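Local coordinates for DNA mimic protein DMP12 (Neisseria meningitidis MC58, PDB 3W1O), which mimics the shape and charge of DNA, binds the histone-like protein HU at its DNA-binding sites and so partly keeps HU off DNA, probably as a regulator, at residues I25-A28 and Y29-Q33; V83-K86 and L87-D91; R55-S58 and E59-N63; I18-Y21 and T22-I25. All coordinates share one frame; numbering follows the deposited sequence.

Contact 1. Residues I25-A28 and Y29-Q33; sequences IDWA and YKNIQ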
loop_
_atom_site.group_PDB
_atom_site.type_symbol
_atom_site.label_atom_id
_atom_site.label_comp_id
_atom_site.label_asym_id
_atom_site.label_seq_id
_atom_site.Cartn_x
_atom_site.Cartn_y
_atom_site.Cartn_z
ATOM N N ILE A 25 2.138 -13.276 -0.490
ATOM C CA ILE A 25 2.403 -12.532 -1.751
ATOM C C ILE A 25 1.680 -13.221 -2.911
ATOM O O ILE A 25 1.056 -12.554 -3.742
ATOM C CB ILE A 25 3.913 -12.461 -2.087
ATOM C CG1 ILE A 25 4.682 -11.772 -0.952
ATOM C CG2 ILE A 25 4.162 -11.701 -3.425
ATOM C CD1 ILE A 25 4.247 -10.308 -0.703
ATOM N N ASP A 26 1.777 -14.546 -2.954
ATOM C CA ASP A 26 1.067 -15.322 -3.960
ATOM C C ASP A 26 -0.431 -15.039 -3.883
ATOM O O ASP A 26 -1.046 -14.802 -4.898
ATOM C CB ASP A 26 1.309 -16.810 -3.784
ATOM C CG ASP A 26 2.753 -17.224 -4.066
ATOM O OD1 ASP A 26 3.524 -16.477 -4.737
ATOM O OD2 ASP A 26 3.096 -18.339 -3.600
ATOM N N TRP A 27 -0.991 -15.022 -2.673
ATOM C CA TRP A 27 -2.398 -14.699 -2.464
ATOM C C TRP A 27 -2.718 -13.329 -3.074
ATOM O O TRP A 27 -3.718 -13.208 -3.801
ATOM C CB TRP A 27 -2.779 -14.727 -0.986
ATOM C CG TRP A 27 -4.214 -14.402 -0.738
ATOM C CD1 TRP A 27 -5.246 -15.287 -0.640
ATOM C CD2 TRP A 27 -4.776 -13.086 -0.528
ATOM N NE1 TRP A 27 -6.408 -14.613 -0.382
ATOM C CE2 TRP A 27 -6.159 -13.262 -0.324
ATOM C CE3 TRP A 27 -4.231 -11.776 -0.496
ATOM C CZ2 TRP A 27 -7.052 -12.175 -0.090
ATOM C CZ3 TRP A 27 -5.098 -10.690 -0.255
ATOM C CH2 TRP A 27 -6.496 -10.896 -0.072
ATOM N N ALA A 28 -1.876 -12.320 -2.822
ATOM C CA ALA A 28 -2.184 -10.965 -3.297
ATOM C C ALA A 28 -2.237 -10.944 -4.836
ATOM O O ALA A 28 -3.180 -10.397 -5.409
ATOM C CB ALA A 28 -1.141 -10.001 -2.775
ATOM N N TYR A 29 -1.229 -11.551 -5.477
ATOM C CA TYR A 29 -1.182 -11.559 -6.958
ATOM C C TYR A 29 -2.333 -12.332 -7.546
ATOM O O TYR A 29 -2.766 -12.025 -8.666
ATOM C CB TYR A 29 0.154 -12.105 -7.481
ATOM C CG TYR A 29 1.228 -11.040 -7.468
ATOM C CD1 TYR A 29 1.123 -9.896 -8.276
ATOM C CD2 TYR A 29 2.336 -11.158 -6.633
ATOM C CE1 TYR A 29 2.115 -8.893 -8.247
ATOM C CE2 TYR A 29 3.323 -10.173 -6.604
ATOM C CZ TYR A 29 3.222 -9.055 -7.402
ATOM O OH TYR A 29 4.211 -8.079 -7.337
ATOM N N LYS A 30 -2.825 -13.322 -6.791
ATOM C CA LYS A 30 -4.040 -14.080 -7.167
ATOM C C LYS A 30 -5.369 -13.423 -6.806
ATOM O O LYS A 30 -6.426 -13.920 -7.217
ATOM C CB LYS A 30 -4.032 -15.467 -6.506
ATOM C CG LYS A 30 -3.024 -16.418 -7.158
ATOM C CD LYS A 30 -2.659 -17.548 -6.190
ATOM C CE LYS A 30 -3.580 -18.735 -6.367
ATOM N NZ LYS A 30 -2.897 -19.947 -5.801
ATOM N N ASN A 31 -5.331 -12.350 -6.020
ATOM C CA ASN A 31 -6.563 -11.679 -5.567
ATOM C C ASN A 31 -6.526 -10.199 -5.844
ATOM O O ASN A 31 -6.896 -9.356 -4.999
ATOM C CB ASN A 31 -6.757 -11.950 -4.077
ATOM C CG ASN A 31 -7.227 -13.364 -3.837
ATOM O OD1 ASN A 31 -8.419 -13.631 -3.983
ATOM N ND2 ASN A 31 -6.289 -14.300 -3.559
ATOM N N ILE A 32 -6.036 -9.876 -7.029
ATOM C CA ILE A 32 -6.018 -8.473 -7.448
ATOM C C ILE A 32 -7.441 -7.913 -7.483
ATOM O O ILE A 32 -7.612 -6.699 -7.428
ATOM C CB ILE A 32 -5.331 -8.255 -8.813
ATOM C CG1 ILE A 32 -3.872 -8.719 -8.760
ATOM C CG2 ILE A 32 -5.468 -6.781 -9.258
ATOM C CD1 ILE A 32 -3.001 -7.875 -7.966
ATOM N N GLN A 33 -8.457 -8.758 -7.520
ATOM C CA GLN A 33 -9.817 -8.181 -7.478
ATOM C C GLN A 33 -10.139 -7.639 -6.087
ATOM O O GLN A 33 -11.068 -6.845 -5.927
ATOM C CB GLN A 33 -10.888 -9.184 -7.902
ATOM C CG GLN A 33 -11.278 -10.209 -6.869
ATOM C CD GLN A 33 -10.167 -11.161 -6.478
ATOM O OE1 GLN A 33 -9.213 -11.404 -7.247
ATOM N NE2 GLN A 33 -10.287 -11.726 -5.262
#
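Asn31 lays its amide flat against one face of the Trp27 indole, four residues earlier, and shows how a side chain can help to finish a helix. The two planes are only 23° apart. ND2 sits over the five-membered ring, 3.2 Å from Trp27 NE1, but both are donors and the nearness is stacking alone. Asn31 CB stands over the six-membered ring, 4.0 Å from its centroid, in a CH-pi contact. Trp27 keeps CG anti to its own backbone N (chi1 -180°), which puts the indole beside the carbonyl carbon, where its end comes back to Asn31. ND2 also donates to Trp27 O at 2.8 Å (159°), and OD1 accepts from Gln33 NE2 on a lone pair, so both ends of the amide are held. Tyr29 runs alongside Ile25, pointing the same way, with its CE2 3.6 Å from Ile25 CG2. Its ring lies oblique to the Ile25 carbonyl, CD2 being 3.5 Å from Ile25 O; the hydroxyl is bonded to Asn6 O and the ring stacks with His5. Ala28 turns its methyl to Leu8 and Phe10 of strand 7-10, and its O receives Asn31 N at 3.0 Å from above the carbonyl plane. This i to i-3 bond, following the regular ones from Tyr29 N to Ile25 O and Lys30 N to Asp26 O, is typical of an alpha-helix tightening at its C-terminal end, here against an antiparallel sheet.

Contact 2. Residues V83-K86 and L87-D91; sequences VKEK and LQNSD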
loop_
_atom_site.group_PDB
_atom_site.type_symbol
_atom_site.label_atom_id
_atom_site.label_comp_id
_atom_site.label_asym_id
_atom_site.label_seq_id
_atom_site.Cartn_x
_atom_site.Cartn_y
_atom_site.Cartn_z
ATOM N N VAL A 83 0.421 7.166 7.765
ATOM C CA VAL A 83 0.417 7.309 6.297
ATOM C C VAL A 83 -0.976 7.693 5.844
ATOM O O VAL A 83 -1.146 8.583 4.974
ATOM C CB VAL A 83 0.887 6.005 5.587
ATOM C CG1 VAL A 83 0.682 6.106 4.046
ATOM C CG2 VAL A 83 2.393 5.812 5.867
ATOM N N LYS A 84 -1.986 7.060 6.439
ATOM C CA LYS A 84 -3.364 7.355 6.075
ATOM C C LYS A 84 -3.690 8.837 6.265
ATOM O O LYS A 84 -4.333 9.459 5.411
ATOM C CB LYS A 84 -4.338 6.496 6.844
ATOM C CG LYS A 84 -5.768 6.813 6.495
ATOM C CD LYS A 84 -6.677 5.749 6.977
ATOM C CE LYS A 84 -6.726 5.699 8.496
ATOM N NZ LYS A 84 -7.407 6.903 9.043
ATOM N N GLU A 85 -3.253 9.393 7.406
ATOM C CA GLU A 85 -3.428 10.816 7.675
ATOM C C GLU A 85 -2.748 11.660 6.606
ATOM O O GLU A 85 -3.381 12.597 6.115
ATOM C CB GLU A 85 -2.888 11.200 9.059
ATOM C CG GLU A 85 -3.562 12.439 9.667
ATOM C CD GLU A 85 -5.074 12.235 9.874
ATOM O OE1 GLU A 85 -5.465 11.165 10.412
ATOM O OE2 GLU A 85 -5.874 13.128 9.487
ATOM N N LYS A 86 -1.487 11.351 6.276
ATOM C CA LYS A 86 -0.704 12.092 5.260
ATOM C C LYS A 86 -1.493 12.108 3.937
ATOM O O LYS A 86 -1.629 13.141 3.260
ATOM C CB LYS A 86 0.659 11.452 4.985
ATOM C CG LYS A 86 1.728 11.570 6.047
ATOM C CD LYS A 86 2.449 12.895 5.965
ATOM C CE LYS A 86 3.213 13.154 7.256
ATOM N NZ LYS A 86 3.912 14.470 7.127
ATOM N N LEU A 87 -2.000 10.944 3.561
ATOM C CA LEU A 87 -2.712 10.884 2.277
ATOM C C LEU A 87 -4.051 11.624 2.283
ATOM O O LEU A 87 -4.406 12.255 1.292
ATOM C CB LEU A 87 -2.919 9.441 1.839
ATOM C CG LEU A 87 -1.659 8.599 1.629
ATOM C CD1 LEU A 87 -1.999 7.220 1.079
ATOM C CD2 LEU A 87 -0.745 9.268 0.688
ATOM N N GLN A 88 -4.812 11.466 3.363
ATOM C CA GLN A 88 -6.127 12.125 3.499
ATOM C C GLN A 88 -5.995 13.644 3.475
ATOM O O GLN A 88 -6.882 14.331 3.000
ATOM C CB GLN A 88 -6.807 11.685 4.798
ATOM C CG GLN A 88 -7.470 10.343 4.641
ATOM C CD GLN A 88 -7.985 9.796 5.944
ATOM O OE1 GLN A 88 -7.509 10.172 7.023
ATOM N NE2 GLN A 88 -8.948 8.906 5.862
ATOM N N ASN A 89 -4.860 14.148 3.963
ATOM C CA ASN A 89 -4.603 15.587 3.993
ATOM C C ASN A 89 -3.856 16.133 2.792
ATOM O O ASN A 89 -3.588 17.337 2.752
ATOM C CB ASN A 89 -3.883 16.001 5.308
ATOM C CG ASN A 89 -4.757 15.803 6.530
ATOM O OD1 ASN A 89 -4.276 15.388 7.581
ATOM N ND2 ASN A 89 -6.048 16.085 6.400
ATOM N N SER A 90 -3.579 15.280 1.801
ATOM C CA SER A 90 -2.732 15.631 0.667
ATOM C C SER A 90 -3.494 16.331 -0.437
ATOM O O SER A 90 -4.723 16.367 -0.422
ATOM C CB SER A 90 -2.070 14.391 0.071
ATOM O OG SER A 90 -3.022 13.566 -0.582
ATOM N N ASP A 91 -2.747 16.829 -1.423
ATOM C CA ASP A 91 -3.314 17.533 -2.580
ATOM C C ASP A 91 -3.945 16.590 -3.609
ATOM O O ASP A 91 -4.641 17.040 -4.495
ATOM C CB ASP A 91 -2.236 18.411 -3.250
ATOM C CG ASP A 91 -1.888 19.634 -2.396
ATOM O OD1 ASP A 91 -2.773 20.037 -1.601
ATOM O OD2 ASP A 91 -0.751 20.168 -2.496
HETATM O O HOH W 1 -10.096 7.030 7.891
#
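Lys84 and Gln88 reach for one water at the C-terminal turn of helix 77-88, where they add to the i to i-4 bonds of the backbone. Lys84 NZ donates to the water at 2.9 Å and Gln88 NE2 at 3.0 Å, so a single oxygen bridges residues four apart. The lysine chain bends twice, at chi3 (67°) and chi4 (69°), bringing its ammonium group back beside the extended glutamine; lower down, Lys84 CG packs on Gln88 CD at 3.8 Å. Among the backbone groups, Val83 O is taken by Leu87 N, Lys84 O by Gln88 N and Glu85 O by Asn89 N. The last of these is the most bent of the three, at 144°, as the chain begins to leave the helix. On the buried side Leu87 lies next to Val83, with CD1 4.2 Å from Val83 CG1. Val83 touches Ile60 and Leu87 touches Leu53, both of helix 53-61; Leu87 also meets Ile101 of helix 96-111. Lys86 runs past Ile60 to a salt bridge with Glu59, tying the turn to helix 53-61. Past the regular ladder, Ser90 takes over. Its OG accepts a weak hydrogen bond from Phe92 N. The same OG, held between the backbone N and the carbonyl carbon, donates to Leu87 O at 2.7 Å, and Ser90 N approaches that oxygen from the same face of the carbonyl plane at 3.2 Å.

Contact 3. Residues R55-S58 and E59-N63; sequences RLVS and EITDN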
loop_
_atom_site.group_PDB
_atom_site.type_symbol
_atom_site.label_atom_id
_atom_site.label_comp_id
_atom_site.label_asym_id
_atom_site.label_seq_id
_atom_site.Cartn_x
_atom_site.Cartn_y
_atom_site.Cartn_z
ATOM N N ARG A 55 7.139 10.294 -1.870
ATOM C CA ARG A 55 7.780 11.156 -0.859
ATOM C C ARG A 55 6.887 11.374 0.380
ATOM O O ARG A 55 7.356 11.406 1.517
ATOM C CB ARG A 55 8.153 12.505 -1.516
ATOM C CG ARG A 55 9.350 12.344 -2.455
ATOM C CD ARG A 55 9.745 13.677 -3.084
ATOM N NE ARG A 55 9.325 13.758 -4.482
ATOM C CZ ARG A 55 8.449 14.646 -4.920
ATOM N NH1 ARG A 55 7.933 15.509 -4.063
ATOM N NH2 ARG A 55 8.085 14.687 -6.210
ATOM N N LEU A 56 5.589 11.506 0.177
ATOM C CA LEU A 56 4.666 11.644 1.282
ATOM C C LEU A 56 4.686 10.416 2.144
ATOM O O LEU A 56 4.687 10.542 3.375
ATOM C CB LEU A 56 3.243 11.868 0.758
ATOM C CG LEU A 56 2.241 12.880 1.287
ATOM C CD1 LEU A 56 2.846 14.251 1.708
ATOM C CD2 LEU A 56 1.245 13.080 0.168
ATOM N N VAL A 57 4.659 9.234 1.513
ATOM C CA VAL A 57 4.739 7.973 2.223
ATOM C C VAL A 57 6.067 7.884 2.977
ATOM O O VAL A 57 6.099 7.524 4.161
ATOM C CB VAL A 57 4.578 6.758 1.294
ATOM C CG1 VAL A 57 4.727 5.492 2.096
ATOM C CG2 VAL A 57 3.199 6.776 0.635
ATOM N N SER A 58 7.140 8.308 2.318
ATOM C CA SER A 58 8.484 8.206 2.880
ATOM C C SER A 58 8.644 9.054 4.148
ATOM O O SER A 58 9.525 8.785 4.980
ATOM C CB SER A 58 9.478 8.682 1.839
ATOM O OG SER A 58 9.579 10.121 1.934
ATOM N N GLU A 59 7.819 10.084 4.297
ATOM C CA GLU A 59 7.856 10.925 5.510
ATOM C C GLU A 59 7.552 10.131 6.768
ATOM O O GLU A 59 8.035 10.490 7.827
ATOM C CB GLU A 59 6.872 12.076 5.402
ATOM C CG GLU A 59 7.323 13.167 4.452
ATOM C CD GLU A 59 6.355 14.359 4.404
ATOM O OE1 GLU A 59 5.575 14.599 5.369
ATOM O OE2 GLU A 59 6.392 15.061 3.378
ATOM N N ILE A 60 6.753 9.061 6.649
ATOM C CA ILE A 60 6.463 8.170 7.740
ATOM C C ILE A 60 7.386 6.958 7.736
ATOM O O ILE A 60 7.874 6.565 8.771
ATOM C CB ILE A 60 4.948 7.641 7.708
ATOM C CG1 ILE A 60 3.923 8.778 7.701
ATOM C CG2 ILE A 60 4.677 6.633 8.868
ATOM C CD1 ILE A 60 4.199 9.974 8.764
ATOM N N THR A 61 7.627 6.336 6.576
ATOM C CA THR A 61 8.286 5.027 6.580
ATOM C C THR A 61 9.791 5.143 6.456
ATOM O O THR A 61 10.540 4.202 6.733
ATOM C CB THR A 61 7.847 4.214 5.397
ATOM O OG1 THR A 61 8.188 4.949 4.209
ATOM C CG2 THR A 61 6.363 3.975 5.433
ATOM N N ASP A 62 10.223 6.286 5.980
ATOM C CA ASP A 62 11.627 6.548 5.655
ATOM C C ASP A 62 12.177 5.653 4.586
ATOM O O ASP A 62 13.382 5.432 4.512
ATOM C CB ASP A 62 12.522 6.510 6.889
ATOM C CG ASP A 62 12.901 7.873 7.286
ATOM O OD1 ASP A 62 12.182 8.436 8.161
ATOM O OD2 ASP A 62 13.841 8.409 6.620
ATOM N N ASN A 63 11.285 5.116 3.775
ATOM C CA ASN A 63 11.670 4.291 2.651
ATOM C C ASN A 63 11.069 4.930 1.409
ATOM O O ASN A 63 10.227 5.816 1.541
ATOM C CB ASN A 63 11.095 2.893 2.867
ATOM C CG ASN A 63 11.957 2.054 3.794
ATOM O OD1 ASN A 63 13.085 1.707 3.436
ATOM N ND2 ASN A 63 11.415 1.684 4.968
#
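Val57 and Thr61 meet one helical turn apart, the CG1 of Val57 lying 4.0 Å from the CG2 of Thr61. Val57 CG1 stands anti to the backbone N (chi1 178°), beside the carbonyl carbon, where it meets that methyl. Val57 O is gripped twice, by Thr61 N at 3.1 Å in the carbonyl plane and by Ile60 N from well above that plane. One residue on, Ser58 O receives Asp62 N at 2.8 Å. Ser58 folds its hydroxyl back onto the preceding turn, where OG donates to Arg55 O at 2.6 Å. The same oxygen also takes a weak bond from Glu59 N, which donates to Leu56 O as well. These shared carbonyls belong to the C-terminal turn of helix 53-61, where i to i-3 and i to i-4 bonds mix. Beyond it Asp62 takes a positive phi (62°), and Thr61 OG1 accepts from Asn63 N at 3.1 Å, forming an ST turn just past the helix. Farther out, Glu59 extends past Leu56, with OE2 4.0 Å from Leu56 CD1, and its carboxylate has its polar partner in Lys86. Ile60 faces helix 77-88, packing on Ser79 and Ala82, while Leu56 touches Ser90 and Phe92. Asn63, once round the turn, accepts a weak hydrogen bond on OD1 from Trp73 NE1, at strand 72-75.

Contact 4. Residues I18-Y21 and T22-I25; sequences ISEY and TEMI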
loop_
_atom_site.group_PDB
_atom_site.type_symbol
_atom_site.label_atom_id
_atom_site.label_comp_id
_atom_site.label_asym_id
_atom_site.label_seq_id
_atom_site.Cartn_x
_atom_site.Cartn_y
_atom_site.Cartn_z
ATOM N N ILE A 18 -3.047 -16.507 6.173
ATOM C CA ILE A 18 -2.009 -17.215 5.502
ATOM C C ILE A 18 -0.823 -16.626 6.229
ATOM O O ILE A 18 -0.700 -15.414 6.255
ATOM C CB ILE A 18 -1.984 -16.773 4.031
ATOM C CG1 ILE A 18 -3.204 -17.353 3.312
ATOM C CG2 ILE A 18 -0.715 -17.216 3.346
ATOM C CD1 ILE A 18 -3.330 -16.912 1.864
ATOM N N SER A 19 -0.007 -17.438 6.879
ATOM C CA SER A 19 1.120 -16.849 7.573
ATOM C C SER A 19 2.438 -16.933 6.801
ATOM O O SER A 19 3.330 -16.114 7.018
ATOM C CB SER A 19 1.224 -17.436 8.977
ATOM O OG SER A 19 1.518 -18.781 8.860
ATOM N N GLU A 20 2.570 -17.888 5.896
ATOM C CA GLU A 20 3.845 -17.975 5.196
ATOM C C GLU A 20 3.936 -16.784 4.235
ATOM O O GLU A 20 2.973 -16.511 3.472
ATOM C CB GLU A 20 4.043 -19.315 4.491
ATOM C CG GLU A 20 5.521 -19.505 4.192
ATOM C CD GLU A 20 5.848 -20.771 3.481
ATOM O OE1 GLU A 20 5.120 -21.762 3.685
ATOM O OE2 GLU A 20 6.865 -20.788 2.740
ATOM N N TYR A 21 5.043 -16.046 4.324
ATOM C CA TYR A 21 5.141 -14.756 3.623
ATOM C C TYR A 21 5.005 -14.927 2.116
ATOM O O TYR A 21 4.245 -14.193 1.476
ATOM C CB TYR A 21 6.452 -14.013 3.962
ATOM C CG TYR A 21 6.475 -12.619 3.435
ATOM C CD1 TYR A 21 5.899 -11.575 4.153
ATOM C CD2 TYR A 21 7.050 -12.336 2.191
ATOM C CE1 TYR A 21 5.886 -10.300 3.676
ATOM C CE2 TYR A 21 7.052 -11.061 1.709
ATOM C CZ TYR A 21 6.457 -10.038 2.460
ATOM O OH TYR A 21 6.460 -8.746 1.978
ATOM N N THR A 22 5.731 -15.899 1.549
ATOM C CA THR A 22 5.694 -16.123 0.092
ATOM C C THR A 22 4.273 -16.426 -0.356
ATOM O O THR A 22 3.789 -15.898 -1.395
ATOM C CB THR A 22 6.637 -17.246 -0.335
ATOM O OG1 THR A 22 7.987 -16.811 -0.104
ATOM C CG2 THR A 22 6.489 -17.515 -1.838
ATOM N N GLU A 23 3.603 -17.234 0.454
ATOM C CA GLU A 23 2.198 -17.567 0.235
ATOM C C GLU A 23 1.254 -16.353 0.339
ATOM O O GLU A 23 0.238 -16.337 -0.372
ATOM C CB GLU A 23 1.736 -18.635 1.211
ATOM C CG GLU A 23 2.229 -20.007 0.870
ATOM C CD GLU A 23 1.696 -21.065 1.837
ATOM O OE1 GLU A 23 2.519 -21.833 2.390
ATOM O OE2 GLU A 23 0.464 -21.122 2.045
ATOM N N MET A 24 1.555 -15.372 1.202
ATOM C CA MET A 24 0.734 -14.134 1.287
ATOM C C MET A 24 0.899 -13.344 -0.001
ATOM O O MET A 24 -0.055 -12.779 -0.537
ATOM C CB MET A 24 1.156 -13.194 2.435
ATOM C CG MET A 24 0.910 -13.711 3.797
ATOM S SD MET A 24 1.662 -12.667 5.108
ATOM C CE MET A 24 0.468 -11.288 5.180
ATOM N N ILE A 25 2.138 -13.276 -0.490
ATOM C CA ILE A 25 2.403 -12.532 -1.751
ATOM C C ILE A 25 1.680 -13.221 -2.911
ATOM O O ILE A 25 1.056 -12.554 -3.742
ATOM C CB ILE A 25 3.913 -12.461 -2.087
ATOM C CG1 ILE A 25 4.682 -11.772 -0.952
ATOM C CG2 ILE A 25 4.162 -11.701 -3.425
ATOM C CD1 ILE A 25 4.247 -10.308 -0.703
#
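Tyr21 receives both Ile25 and Met24 obliquely, on the same side of its ring plane, Ile25 CG1 near CE2 and Met24 SD near CD1. Ile25 CG1 is 3.6 Å from Tyr21 CE2, and its CD1 reaches on toward the hydroxyl. Met24 SD lies 5.4 Å from the Tyr21 ring centroid and 50° off the normal, a Met-aromatic contact. Tyr21 has CG anti to its backbone N (chi1 -171°), which leaves the ring beside the Ile25 chain one turn on; its OH is hydrogen-bonded to Asp72 at strand 72-75. The other flat groups are carboxylates: those of Glu20 and Glu23 have planes 62° apart and bring Glu20 OE1 within 2.9 Å of Glu23 OE1. Two acceptors of like charge this close would be expected to raise the proton affinity of one of them. Such exposed acidic side chains are consistent with a surface that imitates DNA. All this takes place at the start of helix 21-30, where Glu20 holds the N-cap position. Glu20 O accepts from Met24 N at 2.9 Å in the carbonyl plane, and Tyr21 O takes Ile25 N, with a second, weak bond from Met24 N. Ahead of the cap, Ile18 folds back over the first turn. Its CG2 lies 3.5 Å from Glu23 CB, near the amide of Met24. Farther along the methionine, CG comes within 3.4 Å of Ile18 O before the chain bends at chi3 to place the sulfur.

How the contacts relate
Two pairs emerge. Contacts 4 and 1 open and close the same helix, 21-30: they share Ile25, and Trp27 CD1 packs on Ile18 CD1 at 3.5 Å. Contacts 3 and 2 finish neighbouring helices, with centres 12 Å apart; the Glu59-Lys86 salt bridge joins them, beside packing of Ser90 CB on Leu56 CD2 at 3.6 Å. Between the pairs nothing touches: contacts 1 and 2 lie on opposite sides of the chain's centre, about 17 Å apart at their nearest atoms, and contacts 3 and 4 about 12 Å. The bound magnesium ion lies about 12 Å from the side chain of Trp27 and about 13 Å from that of Ile18.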